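Local coordinates for hypothetical protein ST1444 (Sulfolobus tokodaii, PDB 2EO0), which probably resolves Holliday junctions as a magnesium-dependent endonuclease, placing paired nicks in opposing strands of four-way DNA junctions during genetic recombination, at residues V19-L22 and R23-G26; R79-A82 and K83-G87; A116-L119 and E120-E123. All coordinates share one frame; numbering follows the deposited sequence.

Contact 1: residues V19-L22 and R23-G26; sequences VSRL and RDKG
Arg23 lays its guanidinium beside Val19, one turn back along helix 13-24, the two side chains pointing the same way. The touching atom is Val19 CG1, which sits over the centre of one guanidinium face, 3.5 Å from Arg23 CZ. Val19 holds this methyl opposite its backbone N (chi1 171°), and the extended Arg23 chain brings the flat group to it. The polar end of Arg23 is fixed beyond the helix, where NH2 bonds to Val29 O.

Arg21 carries the charged contacts. Its NH1 makes a salt bridge to Asp24 OD2 at 3.0 Å; the oxygen lies at the guanidinium edge, but the hydrogen bond is weak, bent to 126° at the hydrogen. Arg21 NH2 also comes within 2.8 Å of Lys25 NZ, a like-charged approach that Asp24 probably eases, together with a long, weak ion pair from Lys25 to Glu129.

Among backbone bonds, Arg23 N to Val19 O (2.9 Å) continues the helix, and Gly26 N to Arg23 O (2.9 Å) helps end it in a Schellman motif, with Gly26 as the positive-phi C-prime residue and Phe27 N reaching Leu22 O.

Side chain to side chain, Val19 lies about 5 Å from Glu15, a probable magnesium ligand of this PDDEXK-clan nuclease. Val19 and Leu22 pack on Val29 of strand 28-30, and Lys50 NZ of strand 46-50 bonds to Lys25 O.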
# COMPACT_ATOMS: atom_id res chain seq x y z
N VAL A 19 10.95 -8.34 -1.15
CA VAL A 19 10.54 -7.25 -2.00
C VAL A 19 10.91 -7.61 -3.43
O VAL A 19 10.05 -7.57 -4.32
CB VAL A 19 11.22 -5.92 -1.57
CG1 VAL A 19 10.97 -4.83 -2.60
CG2 VAL A 19 10.67 -5.46 -0.23
N SER A 20 12.17 -7.97 -3.65
CA SER A 20 12.66 -8.36 -4.97
C SER A 20 11.76 -9.39 -5.62
O SER A 20 11.39 -9.26 -6.80
CB SER A 20 14.05 -8.97 -4.87
OG SER A 20 15.01 -7.95 -4.70
N ARG A 21 11.41 -10.42 -4.88
CA ARG A 21 10.57 -11.46 -5.45
C ARG A 21 9.16 -10.97 -5.80
O ARG A 21 8.59 -11.39 -6.80
CB ARG A 21 10.52 -12.66 -4.49
CG ARG A 21 11.89 -13.34 -4.23
CD ARG A 21 12.51 -13.79 -5.56
NE ARG A 21 11.75 -14.84 -6.23
CZ ARG A 21 11.54 -14.89 -7.55
NH1 ARG A 21 12.03 -13.95 -8.36
NH2 ARG A 21 10.84 -15.91 -8.06
N LEU A 22 8.60 -10.08 -4.97
CA LEU A 22 7.26 -9.57 -5.22
C LEU A 22 7.28 -8.67 -6.44
O LEU A 22 6.36 -8.68 -7.25
CB LEU A 22 6.73 -8.81 -3.99
CG LEU A 22 6.40 -9.66 -2.76
CD1 LEU A 22 5.97 -8.80 -1.58
CD2 LEU A 22 5.31 -10.64 -3.12
N ARG A 23 8.34 -7.88 -6.58
CA ARG A 23 8.46 -7.01 -7.73
C ARG A 23 8.57 -7.86 -8.99
O ARG A 23 7.89 -7.58 -9.97
CB ARG A 23 9.66 -6.05 -7.58
CG ARG A 23 9.27 -4.75 -6.86
CD ARG A 23 10.45 -3.88 -6.45
NE ARG A 23 9.99 -2.82 -5.56
CZ ARG A 23 10.78 -2.06 -4.79
NH1 ARG A 23 12.09 -2.25 -4.79
NH2 ARG A 23 10.25 -1.12 -4.01
N ASP A 24 9.40 -8.90 -8.96
CA ASP A 24 9.55 -9.78 -10.13
C ASP A 24 8.21 -10.40 -10.51
O ASP A 24 7.96 -10.68 -11.67
CB ASP A 24 10.56 -10.91 -9.87
CG ASP A 24 11.96 -10.41 -9.64
OD1 ASP A 24 12.33 -9.39 -10.25
OD2 ASP A 24 12.71 -11.03 -8.87
N LYS A 25 7.35 -10.64 -9.53
CA LYS A 25 6.06 -11.25 -9.85
C LYS A 25 4.98 -10.21 -10.15
O LYS A 25 3.77 -10.48 -10.08
CB LYS A 25 5.65 -12.20 -8.71
CG LYS A 25 6.55 -13.46 -8.57
CD LYS A 25 6.60 -14.24 -9.90
CE LYS A 25 6.99 -15.73 -9.76
NZ LYS A 25 8.41 -16.00 -9.37
N GLY A 26 5.43 -9.01 -10.50
CA GLY A 26 4.52 -7.94 -10.86
C GLY A 26 3.90 -7.10 -9.76
O GLY A 26 2.96 -6.37 -10.04

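Contact 2: residues R79-A82 and K83-G87; sequences REFA and KRSGG
Ser85 meets the carbonyls of Phe81 and Ala82 at the end of helix 72-85, where it forms an ST turn: Ser85 OG accepts a hydrogen bond from Gly87 N at 3.0 Å. The hydroxyl stands between the backbone N and the carbonyl carbon (chi1 76°), which brings OG within 3.1 Å of both Phe81 O and Ala82 O, although neither approach fixes where its proton points. Replaced by alanine, Ser85 would lose the OG that Gly87 N donates to, which is likely to leave that amide relying on its weak bond to Ala82 O and the turn after the helix less firmly set.

One turn apart, Glu80 and Arg84 lie side by side and point the same way, their carboxylate and guanidinium planes nearly coplanar at 11°. The charges nevertheless do not meet: Glu80 OE2 stays 4.9 Å from Arg84 NH1 and touches the aliphatic Arg84 CD at 3.7 Å. Arg84 NE is instead committed to Gly26 O of the second subunit, so its head serves the dimer. Lys83 crosses Glu80 at a slant, again offering a methylene, CD, to OE2.

Phe81 comes obliquely to Ser85 CB and packs on Leu56 of strand 53-61 and on Ala28 of the second subunit. Within the turn, Gly86 has positive phi (76°), and Gly86 N bonds to Ala82 O at 2.9 Å.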
# COMPACT_ATOMS: atom_id res chain seq x y z
N ARG A 79 -2.14 -4.29 13.33
CA ARG A 79 -3.47 -4.84 13.10
C ARG A 79 -4.49 -3.71 12.80
O ARG A 79 -5.38 -3.87 11.97
CB ARG A 79 -3.88 -5.61 14.35
CG ARG A 79 -5.16 -6.40 14.28
CD ARG A 79 -5.18 -7.41 15.43
NE ARG A 79 -4.43 -8.62 15.11
CZ ARG A 79 -4.12 -9.57 15.99
NH1 ARG A 79 -4.49 -9.45 17.26
NH2 ARG A 79 -3.49 -10.67 15.59
N GLU A 80 -4.34 -2.58 13.48
CA GLU A 80 -5.23 -1.44 13.27
C GLU A 80 -4.93 -0.82 11.89
O GLU A 80 -5.82 -0.30 11.21
CB GLU A 80 -5.01 -0.41 14.39
CG GLU A 80 -6.07 0.67 14.44
CD GLU A 80 -7.48 0.11 14.37
OE1 GLU A 80 -7.82 -0.78 15.20
OE2 GLU A 80 -8.25 0.55 13.48
N PHE A 81 -3.67 -0.87 11.51
CA PHE A 81 -3.25 -0.36 10.23
C PHE A 81 -3.87 -1.28 9.15
O PHE A 81 -4.29 -0.83 8.08
CB PHE A 81 -1.73 -0.38 10.17
CG PHE A 81 -1.17 0.13 8.90
CD1 PHE A 81 -1.29 -0.60 7.72
CD2 PHE A 81 -0.50 1.34 8.87
CE1 PHE A 81 -0.76 -0.13 6.54
CE2 PHE A 81 0.04 1.83 7.68
CZ PHE A 81 -0.09 1.09 6.52
N ALA A 82 -3.93 -2.56 9.46
CA ALA A 82 -4.49 -3.54 8.55
C ALA A 82 -5.99 -3.34 8.36
O ALA A 82 -6.50 -3.46 7.25
CB ALA A 82 -4.21 -4.94 9.07
N LYS A 83 -6.69 -3.03 9.45
CA LYS A 83 -8.13 -2.80 9.38
C LYS A 83 -8.42 -1.49 8.63
O LYS A 83 -9.36 -1.42 7.84
CB LYS A 83 -8.72 -2.73 10.79
CG LYS A 83 -10.14 -2.17 10.82
CD LYS A 83 -10.69 -2.12 12.24
CE LYS A 83 -11.02 -3.52 12.74
NZ LYS A 83 -12.14 -4.14 11.95
N ARG A 84 -7.62 -0.47 8.88
CA ARG A 84 -7.80 0.79 8.18
C ARG A 84 -7.63 0.61 6.66
O ARG A 84 -8.51 0.97 5.87
CB ARG A 84 -6.81 1.86 8.68
CG ARG A 84 -7.13 2.49 10.04
CD ARG A 84 -8.63 2.42 10.31
NE ARG A 84 -9.43 2.79 9.13
CZ ARG A 84 -10.68 2.39 8.93
NH1 ARG A 84 -11.27 1.61 9.83
NH2 ARG A 84 -11.33 2.73 7.82
N SER A 85 -6.48 0.05 6.29
CA SER A 85 -6.12 -0.18 4.90
C SER A 85 -7.00 -1.18 4.21
O SER A 85 -7.14 -1.15 2.98
CB SER A 85 -4.69 -0.69 4.83
OG SER A 85 -4.66 -2.05 5.21
N GLY A 86 -7.57 -2.09 4.98
CA GLY A 86 -8.42 -3.11 4.39
C GLY A 86 -7.58 -4.17 3.70
O GLY A 86 -8.09 -4.95 2.89
N GLY A 87 -6.29 -4.22 4.03
CA GLY A 87 -5.42 -5.21 3.41
C GLY A 87 -5.25 -6.51 4.19
O GLY A 87 -5.43 -6.56 5.40

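Contact 3: residues A116-L119 and E120-E123; sequences AIDL and ETVE
Asp118 and Thr121 meet where the chain passes from strand 115-117 into helix 119-123. Ile117 is still extended, Asp118 keeps a strand-like psi of 141°, and from Leu119 onward the backbone is helical. The first turn is bonded loosely: Thr121 N reaches Asp118 O at 3.0 Å, but the bond is bent and weak. An i to i+4 bond, Glu123 N to Leu119 O, follows from the next carbonyl, although the placing of that oxygen is less sure.

Asp118 is the N-cap of the helix. Its OD1 accepts from Thr121 N at 2.9 Å, the amide approaching from above the carboxylate plane, 50° out of it, rather than within it. The torsion that makes this possible sets CG between the backbone N and the carbonyl carbon (chi1 54°), turning the carboxylate back over the helix start. Thr121 N thus has a side-chain acceptor as well as the weak backbone one. The negative charge of Asp118 is likely to be stabilised by the N-terminal end of the helix, though the nearby carboxylate of Glu120, doubtfully placed, probably works against this.

Around the cap, Ile117 and Val122 form a hydrophobic staple, the residue before the N-cap packing against the fourth residue of the helix. Their side chains cross at a slant, with Ile117 CG2 and Val122 CG2 3.9 Å apart. The other branch of Ile117 crosses Thr121 at about a right angle and puts CD1 3.8 Å from Thr121 CG2. Ile117 and Val122 both rest on Ile68, and Ile117 also packs on Ile102 of strand 98-103. The backbones of Ala116 and Ile117 bond to Arg108 and Ile68 respectively, on the two neighbouring strands 108-109 and 68-70 of the antiparallel sheet.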
# COMPACT_ATOMS: atom_id res chain seq x y z
N ALA A 116 1.08 -15.16 20.05
CA ALA A 116 2.02 -16.19 19.69
C ALA A 116 1.44 -17.27 18.83
O ALA A 116 0.22 -17.43 18.71
CB ALA A 116 2.63 -16.81 20.94
N ILE A 117 2.35 -18.02 18.23
CA ILE A 117 2.02 -19.11 17.35
C ILE A 117 3.16 -20.10 17.56
O ILE A 117 4.33 -19.70 17.76
CB ILE A 117 1.96 -18.59 15.86
CG1 ILE A 117 1.59 -19.73 14.91
CG2 ILE A 117 3.28 -17.90 15.46
CD1 ILE A 117 0.08 -20.02 14.87
N ASP A 118 2.83 -21.39 17.59
CA ASP A 118 3.84 -22.43 17.78
C ASP A 118 4.70 -22.57 16.51
O ASP A 118 4.18 -22.47 15.40
CB ASP A 118 3.13 -23.74 18.13
CG ASP A 118 2.08 -24.11 17.10
OD1 ASP A 118 2.39 -24.98 16.26
OD2 ASP A 118 0.97 -23.53 17.12
N LEU A 119 6.01 -22.79 16.66
CA LEU A 119 6.86 -22.90 15.48
C LEU A 119 6.42 -24.02 14.57
O LEU A 119 6.74 -24.05 13.39
CB LEU A 119 8.36 -23.05 15.83
CG LEU A 119 9.14 -24.34 16.14
CD1 LEU A 119 8.90 -25.38 15.08
CD2 LEU A 119 10.64 -24.03 16.21
N GLU A 120 5.66 -24.95 15.12
CA GLU A 120 5.16 -26.06 14.34
C GLU A 120 4.32 -25.52 13.19
O GLU A 120 4.51 -25.89 12.02
CB GLU A 120 4.28 -26.97 15.22
CG GLU A 120 5.00 -27.56 16.43
CD GLU A 120 5.83 -26.52 17.20
OE1 GLU A 120 5.25 -25.62 17.84
OE2 GLU A 120 7.08 -26.61 17.16
N THR A 121 3.39 -24.64 13.54
CA THR A 121 2.47 -24.07 12.57
C THR A 121 3.17 -23.30 11.46
O THR A 121 2.86 -23.44 10.28
CB THR A 121 1.49 -23.17 13.29
OG1 THR A 121 1.05 -23.86 14.47
CG2 THR A 121 0.28 -22.84 12.40
N VAL A 122 4.14 -22.48 11.86
CA VAL A 122 4.92 -21.69 10.94
C VAL A 122 5.68 -22.59 9.96
O VAL A 122 5.75 -22.32 8.77
CB VAL A 122 5.91 -20.81 11.74
CG1 VAL A 122 6.91 -20.12 10.82
CG2 VAL A 122 5.12 -19.79 12.56
N GLU A 123 6.25 -23.68 10.48
CA GLU A 123 7.00 -24.57 9.61
C GLU A 123 6.09 -25.12 8.53
O GLU A 123 6.52 -25.31 7.39
CB GLU A 123 7.59 -25.72 10.41
CG GLU A 123 8.46 -25.30 11.56
CD GLU A 123 9.19 -26.46 12.17
OE1 GLU A 123 8.54 -27.50 12.42
OE2 GLU A 123 10.40 -26.32 12.41

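In the fold
Followed from the N terminus, the three contacts come in series; each closes only a helical turn or cap, and none nests in or crosses another. Contact 1 ends helix 13-24 and leads into strand 28-30, an outermost strand, within this chain, of the mixed sheet. Contact 2 ends helix 72-85, which packs on strand 53-61, and leads into strand 88-95, the parallel neighbour of strand 53-61. Contact 3 starts helix 119-123 as the chain leaves the small antiparallel sheet. Contacts 1 and 3 lie on opposite sides of the chain's centre, their own centres about 26 Å apart, whereas contacts 2 and 3 approach to about 8 Å between nearest atoms. Contacts 1 and 2 also touch the second subunit.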